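Local coordinates for protein dTDP-4-dehydrorhamnose 3,5-epimerase (PDB 6C46) that probably catalyses epimerisation at C3' and C5' of dTDP-4-dehydro-6-deoxy-alpha-D-glucose, giving dTDP-4-dehydro-beta-L-rhamnose on the pathway to dTDP-L-rhamnose, at residues Lys10-Pro15 with Ile21-Val26; Tyr35-Glu40 with Ser83-Arg88; Thr47-His52 with Gln118-Arg123; Arg67-Gln72 with Val92-Arg97; Tyr107-Glu110 with Lys116-Phe119. All coordinates share one frame; numbering follows the deposited sequence.

Contact 1: residues Lys10-Pro15 with Ile21-Val26; sequences KLVKTP and IIEPTV
Val-12 and Ile-21 form an antiparallel hydrogen-bonded pair. Val-12 N donates a hydrogen bond to Ile-21 O at 2.7 Å, and Ile-21 N donates to Val-12 O at 3.0 Å. A third backbone bond, Glu-23 N to Lys-10 O, follows at 3.0 Å, and one water bridges Lys-10 N and Glu-23 O near the open end. Residues 10-13 and 20-23 make a beta hairpin at the margin of the six-stranded sheet of this cupin-type fold; strand 10-13 is outermost, and Ile-22 bonds onward to Gln-118. The apolar contacts lie on both faces. On one, Leu-11 runs beside Ile-22, Leu-11 CD2 to Ile-22 CG1 at 3.6 Å, and beyond them lies helix 40-47. On the other, Val-12 CB is 4.1 Å from Ile-21 CB. Thr-14 CG2 reaches Ile-21 CG1 at 3.9 Å; Thr-14 OG1 is itself bonded to Cys-19 O. The charged pair shares this second face. Lys-10 and Glu-23 run side by side, but a bend in the lysine chain (chi3 -78°) lifts NZ above the carboxylate plane, 3.1 Å from Glu-23 OE2. Glu-23 has a second conformer, which makes this salt bridge doubtful as a constant feature.

Contact 2: residues Tyr35-Glu40 with Ser83-Arg88; sequences YEKYNE and SCLEGR. With CA (calcium ion), chain F.
Lys-37 NZ donates to Ser-83 OG at 3.2 Å, the one polar link between 35-40 and 83-88. Beside it, Leu-85 brings CD2 to 3.7 Å from the same NZ, its side chain crossing that of the lysine at about a right angle. Lys-37 CA and Ser-83 CA are 10.4 Å apart, and the lysine spans this with an extended chain, CG anti to the backbone N (chi1 -179°). One shell out, Lys-37 O accepts from Gln-118 NE2, which fixes the strand where the lysine leaves it. Glu-36 and Asn-39 are joined on the strand by an almost straight bond, Asn-39 ND2 to Glu-36 OE2 at 3.0 Å. Asn-39 also N-caps helix 40-47 through OD1, and at the start of that helix Glu-40 OE2 binds the calcium ion at 2.3 Å. Glu-44 and three waters also bind the metal. Glu-40 OE1 is held by His-52 NE2 of the second subunit. Strand 32-39 pairs antiparallel with a strand of that subunit, carrying the sheet across the dimer interface, while 80-86 lies between 118-121 and 135-142, with a classic beta bulge at Leu-85 and Glu-86 opposite Val-137.

Contact 3: residues Thr47-His52 with Gln118-Arg123; sequences TGLNGH and QFYVPR
Leu-49 lays its CD1 methyl against the ring of Tyr-120, 3.7 Å from CE2 and 4.0 Å from the hydroxyl OH. The contact ties the irregular loop that follows helix 40-47 to strand 118-121 of the six-stranded sheet in the cupin-type fold. Two small turns shape the loop. Thr-47 OG1 accepts from Leu-49 N at 3.0 Å, an ST turn around Gly-48, the first residue to leave the helix, with positive phi. Asn-50 OD1 accepts from His-52 N at 3.0 Å in an Asx turn, with the donor standing well above the carbonyl plane. The amide nitrogen has a different partner: Asn-50 ND2 donates to Asp-143 OD2, and Arg-123 NE forms a salt bridge with Asp-143 OD1, so one carboxylate serves both segments. The calcium ion lies about 5 Å from the Asn-50 side chain, and Gly-51 N donates to OE2 of Glu-44, a ligand of the calcium. Tyr-120 extends toward the loop with CG anti to the backbone N (chi1 172°), while Phe-43 of the helix meets the ring edge-to-face. Between the segments a single water, in the plane of the tyrosine ring at its edge, donates to Asn-50 O at 2.6 Å and accepts from Tyr-120 OH at 2.6 Å.

Contact 4: residues Arg67-Gln72 with Val92-Arg97; sequences RGLHLQ and VAVDLR
Flanking the touching pairs Leu-69/Val-94 and Leu-71/Leu-96 are two flat groups, the ring of His-70 and the guanidinium of Arg-97. One face of the imidazole lies over its own strand, with Gly-68 CA 3.6 Å above the plane and over the ring centre. His-70 is the predicted proton acceptor; its NE2 bonds to Asp-178 OD1, and Asp-178 OD2 accepts a hydrogen bond from Gly-68 N, so one aspartate holds both ring and backbone. The peptide between Gly-68 and Leu-69 is cis. Arg-97 grips Asp-95 side-on with its edge: NH2 reaches OD2 at 2.9 Å in the guanidinium plane, and NE reaches OD1 at 3.0 Å. Asp-95 OD1 also accepts from Arg-97 N at 3.0 Å, closing an Asx turn, and Arg-97 N and NE reach OD1 from opposite faces of the carboxylate plane. The side chains that touch across the segments are apolar and buried. Leu-69 CD1 meets Val-94 CG2 at 4.0 Å, and Leu-71 CD2 meets Leu-96 CD1 at 3.9 Å, each pair crossing at about a right angle. Leu-71 turns its CG between the backbone N and carbonyl carbon (chi1 61°), which brings CD2 to Leu-96. No backbone bond joins the segments, because strand 125-131 lies between 66-72 and 88-95 in the five-stranded sheet. Leu-69 and Leu-96 both rest on Ala-126 of that middle strand, Phe-184 packs on Leu-96, and Ala-93 turns away toward Phe-119 and Val-121 of strand 118-121.

Contact 5: residues Tyr107-Glu110 with Lys116-Phe119; sequences YGME and KLQF
The backbones of Met-109 and Phe-119 run 8.5 Å apart between CA atoms, as do those of Glu-110 and Leu-117, a spacing bridged by side chains with no hydrogen bond across. Strand 106-112 is the edge strand of the five-stranded sheet within this chain and strand 118-121 belongs to the six-stranded one, so the contact joins the two sheets of the cupin-type fold. Met-109 is central. Its sulfur sits over one face of the Phe-119 ring, 4.0 Å from the centroid and 27° off the normal, a Met-aromatic contact displaced toward the rim, with SD 3.6 Å from CD2. The chain leaves the strand with CG between the backbone N and carbonyl carbon (chi1 66°) and bends at chi3 (-65°), which carries the terminal methyl to Leu-117: CE touches Leu-117 CD1 at 3.7 Å. That leucine methyl also approaches Glu-110 O at 4.2 Å. Tyr-107 meets the far end of the phenylalanine. Phe-119 CZ lies in the plane of the tyrosine ring, at its edge, 3.8 Å from Tyr-107 CD2. Ile-21 packs against Tyr-107, Met-109 and Leu-117, adding a neighbouring strand, and Ala-93 lies against Phe-119. Glu-110 pairs with Arg-88, and Gln-118 NE2 bonds Lys-37 O. Cohesion across the contact therefore probably comes mainly from dispersion and from the polarisable sulfur above the pi cloud, which favours close fit over directional bonding and holds the phenylalanine ring from one face and from its far end.

Overall arrangement
Contact 4 is buried throughout and contact 5 partly buried between the sheets; in both, apolar side chains meet across strands not bonded to each other, within the five-stranded sheet in contact 4. Contact 1 is the sheet margin, where backbone bonds, methyl packing and a charge pair near the surface combine. Contact 2 holds a calcium ligand and is joined by one polar link; contact 3, close to that site, by a leucine on a tyrosine and one water. Contact 2 borders the second subunit most, and contact 3 meets it through His-52. Strand 118-121 serves both 3 and 5 and bonds to the hairpin of contact 1, while Ala-93 N to Tyr-107 O connects 4 with 5.

Contact 1: residues Lys10-Pro15 with Ile21-Val26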
# COMPACT_ATOMS: atom_id res chain seq x y z
N LYS A 10 -10.68 11.64 6.57
CA LYS A 10 -10.81 11.93 7.99
C LYS A 10 -9.44 11.80 8.64
O LYS A 10 -8.94 10.68 8.83
CB LYS A 10 -11.81 10.99 8.68
CG LYS A 10 -12.09 11.48 10.11
CD LYS A 10 -13.05 10.58 10.90
CE LYS A 10 -14.51 10.75 10.56
NZ LYS A 10 -15.33 9.98 11.56
N LEU A 11 -8.82 12.93 8.96
CA LEU A 11 -7.54 12.97 9.65
C LEU A 11 -7.81 13.35 11.09
O LEU A 11 -8.41 14.39 11.33
CB LEU A 11 -6.59 14.00 9.02
CG LEU A 11 -6.18 13.78 7.56
CD1 LEU A 11 -5.13 14.79 7.16
CD2 LEU A 11 -5.62 12.42 7.42
N VAL A 12 -7.35 12.54 12.03
CA VAL A 12 -7.63 12.77 13.45
C VAL A 12 -6.38 13.34 14.12
O VAL A 12 -5.28 12.78 13.98
CB VAL A 12 -8.10 11.48 14.13
CG1 VAL A 12 -8.24 11.69 15.63
CG2 VAL A 12 -9.44 11.01 13.53
N LYS A 13 -6.56 14.44 14.86
CA LYS A 13 -5.45 15.11 15.53
C LYS A 13 -4.80 14.20 16.58
O LYS A 13 -5.47 13.42 17.26
CB LYS A 13 -5.99 16.38 16.22
CG LYS A 13 -4.89 17.28 16.78
CD LYS A 13 -4.30 18.16 15.70
CE LYS A 13 -3.35 19.20 16.30
NZ LYS A 13 -2.13 18.55 16.88
N THR A 14 -3.48 14.32 16.72
CA THR A 14 -2.79 13.71 17.86
C THR A 14 -2.09 14.81 18.66
O THR A 14 -2.08 15.97 18.23
CB THR A 14 -1.74 12.68 17.39
OG1 THR A 14 -0.62 13.37 16.84
CG2 THR A 14 -2.34 11.76 16.34
N PRO A 15 -1.51 14.49 19.81
CA PRO A 15 -0.78 15.53 20.56
C PRO A 15 0.49 16.02 19.88
O PRO A 15 1.10 16.96 20.40
CB PRO A 15 -0.44 14.83 21.89
CG PRO A 15 -1.44 13.71 22.02
CD PRO A 15 -1.68 13.26 20.61
N ILE A 21 -3.75 10.64 12.51
CA ILE A 21 -4.34 9.32 12.27
C ILE A 21 -5.30 9.45 11.09
O ILE A 21 -6.18 10.32 11.09
CB ILE A 21 -5.07 8.82 13.52
CG1 ILE A 21 -4.09 8.68 14.69
CG2 ILE A 21 -5.82 7.48 13.23
CD1 ILE A 21 -4.80 8.65 16.05
N ILE A 22 -5.17 8.56 10.10
CA ILE A 22 -6.16 8.50 9.02
C ILE A 22 -7.17 7.43 9.40
O ILE A 22 -6.84 6.24 9.47
CB ILE A 22 -5.53 8.16 7.67
CG1 ILE A 22 -4.35 9.08 7.40
CG2 ILE A 22 -6.64 8.25 6.56
CD1 ILE A 22 -3.79 9.00 5.96
N GLU A 23 -8.40 7.86 9.64
CA GLU A 23 -9.51 6.95 9.92
C GLU A 23 -10.27 6.68 8.64
O GLU A 23 -10.74 7.64 8.01
CB GLU A 23 -10.44 7.54 10.97
CG GLU A 23 -11.74 6.75 11.19
CD GLU A 23 -12.63 7.39 12.25
OE1 GLU A 23 -12.09 8.02 13.18
OE2 GLU A 23 -13.87 7.28 12.16
N PRO A 24 -10.43 5.43 8.23
CA PRO A 24 -11.05 5.15 6.93
C PRO A 24 -12.57 5.24 7.00
O PRO A 24 -13.18 5.03 8.05
CB PRO A 24 -10.60 3.71 6.66
CG PRO A 24 -10.68 3.09 8.04
CD PRO A 24 -10.20 4.20 9.01
N THR A 25 -13.18 5.55 5.86
CA THR A 25 -14.63 5.47 5.71
C THR A 25 -14.92 4.19 4.94
O THR A 25 -14.72 4.13 3.72
CB THR A 25 -15.17 6.70 4.99
OG1 THR A 25 -14.89 7.86 5.78
CG2 THR A 25 -16.67 6.58 4.79
N VAL A 26 -15.37 3.16 5.64
CA VAL A 26 -15.52 1.83 5.07
C VAL A 26 -16.95 1.64 4.59
O VAL A 26 -17.91 1.87 5.35
CB VAL A 26 -15.12 0.75 6.09
CG1 VAL A 26 -15.24 -0.65 5.46
CG2 VAL A 26 -13.70 1.03 6.56
O HOH W 1 -10.30 8.98 5.77

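Contact 2: residues Tyr35-Glu40 with Ser83-Arg88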
# COMPACT_ATOMS: atom_id res chain seq x y z
N TYR A 35 -12.90 0.60 0.70
CA TYR A 35 -12.60 1.94 1.17
C TYR A 35 -11.42 2.51 0.41
O TYR A 35 -10.60 1.78 -0.14
CB TYR A 35 -12.33 2.01 2.69
CG TYR A 35 -11.13 1.25 3.23
CD1 TYR A 35 -9.96 1.93 3.58
CD2 TYR A 35 -11.18 -0.13 3.48
CE1 TYR A 35 -8.86 1.26 4.13
CE2 TYR A 35 -10.08 -0.82 4.04
CZ TYR A 35 -8.93 -0.11 4.34
OH TYR A 35 -7.85 -0.77 4.90
N GLU A 36 -11.40 3.84 0.36
CA GLU A 36 -10.26 4.59 -0.16
C GLU A 36 -9.26 4.73 0.98
O GLU A 36 -9.51 5.45 1.95
CB GLU A 36 -10.70 5.96 -0.68
CG GLU A 36 -9.55 6.79 -1.28
CD GLU A 36 -9.99 8.18 -1.72
OE1 GLU A 36 -10.40 8.99 -0.86
OE2 GLU A 36 -9.93 8.45 -2.94
N LYS A 37 -8.15 4.02 0.89
CA LYS A 37 -7.19 4.05 1.98
C LYS A 37 -6.45 5.37 2.03
O LYS A 37 -6.23 5.92 3.11
CB LYS A 37 -6.19 2.90 1.81
CG LYS A 37 -5.16 2.82 2.91
CD LYS A 37 -4.48 1.41 2.85
CE LYS A 37 -3.30 1.34 3.84
NZ LYS A 37 -2.75 -0.06 3.98
N TYR A 38 -6.04 5.90 0.88
CA TYR A 38 -5.24 7.12 0.88
C TYR A 38 -5.51 7.86 -0.42
O TYR A 38 -5.74 7.24 -1.46
CB TYR A 38 -3.73 6.82 1.01
CG TYR A 38 -2.90 8.08 0.90
CD1 TYR A 38 -2.89 9.01 1.94
CD2 TYR A 38 -2.15 8.36 -0.24
CE1 TYR A 38 -2.16 10.17 1.85
CE2 TYR A 38 -1.40 9.54 -0.34
CZ TYR A 38 -1.42 10.43 0.72
OH TYR A 38 -0.70 11.61 0.68
N ASN A 39 -5.46 9.19 -0.35
CA ASN A 39 -5.68 10.02 -1.52
C ASN A 39 -4.79 11.25 -1.37
O ASN A 39 -4.96 12.01 -0.43
CB ASN A 39 -7.18 10.41 -1.63
CG ASN A 39 -7.46 11.32 -2.82
OD1 ASN A 39 -6.78 12.33 -2.99
ND2 ASN A 39 -8.48 10.98 -3.65
N GLU A 40 -3.83 11.42 -2.27
CA GLU A 40 -2.83 12.47 -2.11
C GLU A 40 -3.47 13.86 -2.15
O GLU A 40 -3.09 14.74 -1.38
CB GLU A 40 -1.76 12.33 -3.19
CG GLU A 40 -0.75 13.47 -3.16
CD GLU A 40 0.40 13.25 -4.14
OE1 GLU A 40 0.74 12.07 -4.40
OE2 GLU A 40 0.99 14.25 -4.58
N SER A 83 0.89 1.43 8.57
CA SER A 83 -0.30 0.68 8.96
C SER A 83 0.09 -0.77 9.14
O SER A 83 1.20 -1.19 8.82
CB SER A 83 -1.43 0.82 7.93
OG SER A 83 -1.01 0.37 6.64
N CYS A 84 -0.85 -1.54 9.67
CA CYS A 84 -0.62 -2.95 9.95
C CYS A 84 -1.57 -3.76 9.09
O CYS A 84 -2.79 -3.57 9.18
CB CYS A 84 -0.81 -3.23 11.44
SG CYS A 84 -0.66 -4.94 11.85
N LEU A 85 -1.02 -4.59 8.20
CA LEU A 85 -1.83 -5.38 7.28
C LEU A 85 -2.26 -6.72 7.85
O LEU A 85 -3.17 -7.35 7.30
CB LEU A 85 -1.04 -5.65 5.99
CG LEU A 85 -0.49 -4.39 5.32
CD1 LEU A 85 0.21 -4.74 4.00
CD2 LEU A 85 -1.59 -3.38 5.10
N GLU A 86 -1.58 -7.23 8.87
CA GLU A 86 -1.96 -8.48 9.52
C GLU A 86 -1.50 -8.40 10.97
O GLU A 86 -0.38 -7.96 11.22
CB GLU A 86 -1.34 -9.70 8.81
CG GLU A 86 -1.78 -11.06 9.38
CD GLU A 86 -0.97 -12.24 8.83
OE1 GLU A 86 -0.08 -12.04 7.96
OE2 GLU A 86 -1.23 -13.39 9.27
N GLY A 87 -2.34 -8.82 11.90
CA GLY A 87 -1.94 -8.79 13.30
C GLY A 87 -2.14 -7.43 13.94
O GLY A 87 -3.01 -6.64 13.55
N ARG A 88 -1.31 -7.14 14.94
CA ARG A 88 -1.43 -5.92 15.73
C ARG A 88 -0.04 -5.43 16.10
O ARG A 88 0.80 -6.23 16.53
CB ARG A 88 -2.23 -6.16 17.03
CG ARG A 88 -3.63 -6.73 16.89
CD ARG A 88 -4.10 -7.32 18.27
NE ARG A 88 -4.01 -6.32 19.33
CZ ARG A 88 -3.55 -6.53 20.56
NH1 ARG A 88 -3.12 -7.74 20.94
NH2 ARG A 88 -3.54 -5.52 21.42
CA CA F . 1.47 16.48 -4.48
O HOH W 2 1.67 18.84 -4.82
O HOH W 3 -0.15 16.72 -6.22
O HOH W 4 3.76 16.61 -3.59

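Contact 3: residues Thr47-His52 with Gln118-Arg123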
# COMPACT_ATOMS: atom_id res chain seq x y z
N THR A 47 -3.81 19.30 4.80
CA THR A 47 -2.68 19.54 5.67
C THR A 47 -1.72 20.60 5.18
O THR A 47 -0.89 21.06 5.97
CB THR A 47 -1.89 18.25 5.87
OG1 THR A 47 -1.35 17.83 4.61
CG2 THR A 47 -2.81 17.21 6.40
N GLY A 48 -1.75 20.95 3.89
CA GLY A 48 -0.67 21.76 3.35
C GLY A 48 0.69 21.09 3.37
O GLY A 48 1.70 21.74 3.10
N LEU A 49 0.75 19.79 3.68
CA LEU A 49 1.99 19.03 3.69
C LEU A 49 2.16 18.27 2.38
O LEU A 49 1.21 18.08 1.62
CB LEU A 49 2.03 18.04 4.84
CG LEU A 49 1.89 18.65 6.25
CD1 LEU A 49 1.80 17.53 7.27
CD2 LEU A 49 3.11 19.48 6.54
N ASN A 50 3.39 17.82 2.12
CA ASN A 50 3.66 16.93 0.99
C ASN A 50 2.91 15.61 1.15
O ASN A 50 3.04 14.94 2.17
CB ASN A 50 5.15 16.66 0.90
CG ASN A 50 5.49 15.65 -0.19
OD1 ASN A 50 4.85 15.62 -1.26
ND2 ASN A 50 6.50 14.84 0.08
N GLY A 51 2.14 15.23 0.14
CA GLY A 51 1.47 13.93 0.18
C GLY A 51 1.99 12.92 -0.82
O GLY A 51 1.35 11.87 -1.00
N HIS A 52 3.11 13.20 -1.48
CA HIS A 52 3.67 12.34 -2.52
C HIS A 52 4.57 11.28 -1.89
O HIS A 52 5.70 11.57 -1.49
CB HIS A 52 4.47 13.19 -3.50
CG HIS A 52 5.09 12.42 -4.62
ND1 HIS A 52 5.92 13.00 -5.55
CD2 HIS A 52 4.97 11.12 -4.99
CE1 HIS A 52 6.32 12.09 -6.42
NE2 HIS A 52 5.75 10.94 -6.11
N GLN A 118 -4.28 4.21 9.78
CA GLN A 118 -2.95 4.60 9.34
C GLN A 118 -2.46 5.76 10.20
O GLN A 118 -3.25 6.58 10.67
CB GLN A 118 -2.95 5.05 7.89
CG GLN A 118 -3.44 3.98 6.91
CD GLN A 118 -3.75 4.65 5.60
OE1 GLN A 118 -2.88 4.78 4.76
NE2 GLN A 118 -4.99 5.14 5.46
N PHE A 119 -1.14 5.85 10.32
CA PHE A 119 -0.50 6.82 11.20
C PHE A 119 0.49 7.59 10.33
O PHE A 119 1.35 6.98 9.69
CB PHE A 119 0.19 6.08 12.35
CG PHE A 119 0.76 6.95 13.45
CD1 PHE A 119 1.90 6.54 14.14
CD2 PHE A 119 0.13 8.11 13.85
CE1 PHE A 119 2.42 7.31 15.20
CE2 PHE A 119 0.64 8.88 14.89
CZ PHE A 119 1.79 8.48 15.57
N TYR A 120 0.32 8.91 10.25
CA TYR A 120 1.20 9.75 9.44
C TYR A 120 2.23 10.41 10.35
O TYR A 120 1.86 11.19 11.23
CB TYR A 120 0.44 10.84 8.67
CG TYR A 120 1.38 11.83 8.00
CD1 TYR A 120 2.08 11.48 6.84
CD2 TYR A 120 1.62 13.11 8.54
CE1 TYR A 120 2.96 12.36 6.23
CE2 TYR A 120 2.53 14.01 7.93
CZ TYR A 120 3.18 13.62 6.78
OH TYR A 120 4.07 14.46 6.15
N VAL A 121 3.50 10.10 10.13
CA VAL A 121 4.65 10.54 10.91
C VAL A 121 5.45 11.52 10.05
O VAL A 121 6.07 11.09 9.06
CB VAL A 121 5.53 9.35 11.32
CG1 VAL A 121 6.65 9.82 12.21
CG2 VAL A 121 4.71 8.25 12.02
N PRO A 122 5.46 12.80 10.36
CA PRO A 122 6.14 13.79 9.49
C PRO A 122 7.65 13.58 9.44
O PRO A 122 8.25 12.93 10.29
CB PRO A 122 5.82 15.14 10.16
CG PRO A 122 4.62 14.85 11.09
CD PRO A 122 4.76 13.42 11.51
N ARG A 123 8.28 14.20 8.43
CA ARG A 123 9.72 14.39 8.46
C ARG A 123 10.12 15.12 9.73
O ARG A 123 9.41 16.02 10.19
CB ARG A 123 10.17 15.22 7.26
CG ARG A 123 9.96 14.52 5.90
CD ARG A 123 10.62 15.30 4.76
NE ARG A 123 10.38 14.63 3.48
CZ ARG A 123 10.98 14.97 2.35
NH1 ARG A 123 11.87 15.97 2.37
NH2 ARG A 123 10.72 14.30 1.22
O HOH W 5 4.78 13.87 3.76

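Contact 4: residues Arg67-Gln72 with Val92-Arg97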
# COMPACT_ATOMS: atom_id res chain seq x y z
N ARG A 67 11.36 -2.50 16.81
CA ARG A 67 12.28 -1.82 15.90
C ARG A 67 12.17 -0.31 16.10
O ARG A 67 11.08 0.24 16.02
CB ARG A 67 11.97 -2.17 14.44
CG ARG A 67 12.07 -3.67 14.13
CD ARG A 67 13.30 -3.99 13.29
NE ARG A 67 13.38 -5.40 12.91
CZ ARG A 67 14.28 -6.26 13.39
NH1 ARG A 67 15.18 -5.85 14.28
NH2 ARG A 67 14.28 -7.52 12.98
N GLY A 68 13.30 0.36 16.33
CA GLY A 68 13.30 1.82 16.45
C GLY A 68 14.25 2.30 17.53
O GLY A 68 14.98 1.48 18.10
N LEU A 69 14.29 3.61 17.82
CA LEU A 69 13.58 4.64 17.08
C LEU A 69 14.46 5.09 15.93
O LEU A 69 15.63 5.37 16.16
CB LEU A 69 13.24 5.82 18.02
CG LEU A 69 12.29 5.42 19.15
CD1 LEU A 69 12.42 6.39 20.33
CD2 LEU A 69 10.84 5.36 18.62
N HIS A 70 13.92 5.17 14.71
CA HIS A 70 14.72 5.39 13.51
C HIS A 70 14.29 6.64 12.76
O HIS A 70 13.12 7.03 12.80
CB HIS A 70 14.60 4.20 12.53
CG HIS A 70 15.06 2.90 13.09
ND1 HIS A 70 14.53 1.69 12.70
CD2 HIS A 70 16.02 2.61 14.01
CE1 HIS A 70 15.14 0.71 13.35
NE2 HIS A 70 16.05 1.24 14.15
N LEU A 71 15.23 7.22 12.02
CA LEU A 71 14.95 8.38 11.18
C LEU A 71 16.09 8.51 10.18
O LEU A 71 17.13 7.86 10.31
CB LEU A 71 14.82 9.66 12.02
CG LEU A 71 16.18 9.86 12.73
CD1 LEU A 71 16.94 11.06 12.19
CD2 LEU A 71 16.06 9.92 14.24
N GLN A 72 15.89 9.36 9.17
CA GLN A 72 16.96 9.79 8.29
C GLN A 72 17.13 11.29 8.47
O GLN A 72 16.14 12.01 8.65
CB GLN A 72 16.67 9.43 6.81
CG GLN A 72 16.81 7.92 6.56
CD GLN A 72 16.74 7.49 5.10
OE1 GLN A 72 17.04 6.34 4.79
NE2 GLN A 72 16.38 8.41 4.21
N VAL A 92 5.03 4.02 17.65
CA VAL A 92 5.38 5.22 18.43
C VAL A 92 6.11 6.22 17.54
O VAL A 92 6.98 5.84 16.76
CB VAL A 92 6.27 4.85 19.64
CG1 VAL A 92 6.74 6.11 20.35
CG2 VAL A 92 5.50 3.96 20.63
N ALA A 93 5.74 7.49 17.66
CA ALA A 93 6.42 8.58 16.98
C ALA A 93 6.94 9.58 18.02
O ALA A 93 6.31 9.77 19.06
CB ALA A 93 5.49 9.30 16.00
N VAL A 94 8.09 10.20 17.72
CA VAL A 94 8.72 11.20 18.59
C VAL A 94 9.06 12.42 17.74
O VAL A 94 9.77 12.30 16.73
CB VAL A 94 9.99 10.68 19.26
CG1 VAL A 94 10.57 11.77 20.21
CG2 VAL A 94 9.71 9.37 19.98
N ASP A 95 8.58 13.58 18.15
CA ASP A 95 8.86 14.81 17.42
C ASP A 95 10.27 15.27 17.80
O ASP A 95 10.56 15.51 18.98
CB ASP A 95 7.79 15.86 17.77
CG ASP A 95 7.90 17.14 16.96
OD1 ASP A 95 8.93 17.35 16.27
OD2 ASP A 95 6.93 17.93 17.00
N LEU A 96 11.16 15.36 16.81
CA LEU A 96 12.53 15.80 17.05
C LEU A 96 12.85 17.12 16.37
O LEU A 96 14.03 17.44 16.20
CB LEU A 96 13.52 14.72 16.62
CG LEU A 96 13.38 13.38 17.36
CD1 LEU A 96 14.30 12.34 16.71
CD2 LEU A 96 13.70 13.55 18.85
N ARG A 97 11.84 17.89 15.98
CA ARG A 97 12.07 19.20 15.38
C ARG A 97 12.30 20.22 16.48
O ARG A 97 11.38 20.57 17.23
CB ARG A 97 10.88 19.58 14.50
CG ARG A 97 10.65 18.56 13.39
CD ARG A 97 9.31 18.77 12.71
NE ARG A 97 8.22 18.63 13.69
CZ ARG A 97 6.94 18.76 13.40
NH1 ARG A 97 6.56 19.03 12.15
NH2 ARG A 97 6.02 18.63 14.36

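Contact 5: residues Tyr107-Glu110 with Lys116-Phe119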
# COMPACT_ATOMS: atom_id res chain seq x y z
N TYR A 107 4.11 9.93 21.05
CA TYR A 107 2.73 9.46 20.96
C TYR A 107 2.73 8.04 20.42
O TYR A 107 3.44 7.74 19.46
CB TYR A 107 1.89 10.37 20.07
CG TYR A 107 0.43 9.93 19.97
CD1 TYR A 107 -0.45 10.13 21.03
CD2 TYR A 107 -0.06 9.35 18.82
CE1 TYR A 107 -1.79 9.73 20.94
CE2 TYR A 107 -1.40 8.96 18.72
CZ TYR A 107 -2.24 9.15 19.77
OH TYR A 107 -3.55 8.75 19.65
N GLY A 108 1.95 7.17 21.04
CA GLY A 108 1.84 5.80 20.59
C GLY A 108 0.40 5.41 20.38
O GLY A 108 -0.51 5.94 21.02
N MET A 109 0.19 4.43 19.51
CA MET A 109 -1.15 3.95 19.21
C MET A 109 -1.07 2.56 18.60
O MET A 109 -0.07 2.19 17.98
CB MET A 109 -1.85 4.91 18.23
CG MET A 109 -1.17 4.91 16.85
SD MET A 109 -2.07 5.89 15.64
CE MET A 109 -3.59 4.93 15.51
N GLU A 110 -2.16 1.81 18.75
CA GLU A 110 -2.25 0.48 18.16
C GLU A 110 -2.70 0.59 16.70
O GLU A 110 -3.69 1.25 16.38
CB GLU A 110 -3.23 -0.41 18.94
CG GLU A 110 -3.40 -1.80 18.28
CD GLU A 110 -4.10 -2.83 19.15
OE1 GLU A 110 -4.89 -3.63 18.60
OE2 GLU A 110 -3.88 -2.85 20.38
N LYS A 116 -7.70 -0.99 10.73
CA LYS A 116 -7.47 -0.36 9.43
C LYS A 116 -6.93 1.06 9.55
O LYS A 116 -6.93 1.82 8.56
CB LYS A 116 -8.75 -0.35 8.60
CG LYS A 116 -9.40 -1.71 8.45
CD LYS A 116 -10.72 -1.61 7.64
CE LYS A 116 -11.50 -2.93 7.62
NZ LYS A 116 -11.95 -3.38 8.96
N LEU A 117 -6.41 1.44 10.71
CA LEU A 117 -5.90 2.79 10.88
C LEU A 117 -4.55 2.97 10.19
O LEU A 117 -3.75 2.04 10.05
CB LEU A 117 -5.75 3.11 12.38
CG LEU A 117 -7.08 3.14 13.16
CD1 LEU A 117 -6.86 3.39 14.69
CD2 LEU A 117 -8.00 4.20 12.58
N GLN A 118 -4.28 4.21 9.78
CA GLN A 118 -2.95 4.60 9.34
C GLN A 118 -2.46 5.76 10.20
O GLN A 118 -3.25 6.58 10.67
CB GLN A 118 -2.95 5.05 7.89
CG GLN A 118 -3.44 3.98 6.91
CD GLN A 118 -3.75 4.65 5.60
OE1 GLN A 118 -2.88 4.78 4.76
NE2 GLN A 118 -4.99 5.14 5.46
N PHE A 119 -1.14 5.85 10.32
CA PHE A 119 -0.50 6.82 11.20
C PHE A 119 0.49 7.59 10.33
O PHE A 119 1.35 6.98 9.69
CB PHE A 119 0.19 6.08 12.35
CG PHE A 119 0.76 6.95 13.45
CD1 PHE A 119 1.90 6.54 14.14
CD2 PHE A 119 0.13 8.11 13.85
CE1 PHE A 119 2.42 7.31 15.20
CE2 PHE A 119 0.64 8.88 14.89
CZ PHE A 119 1.79 8.48 15.57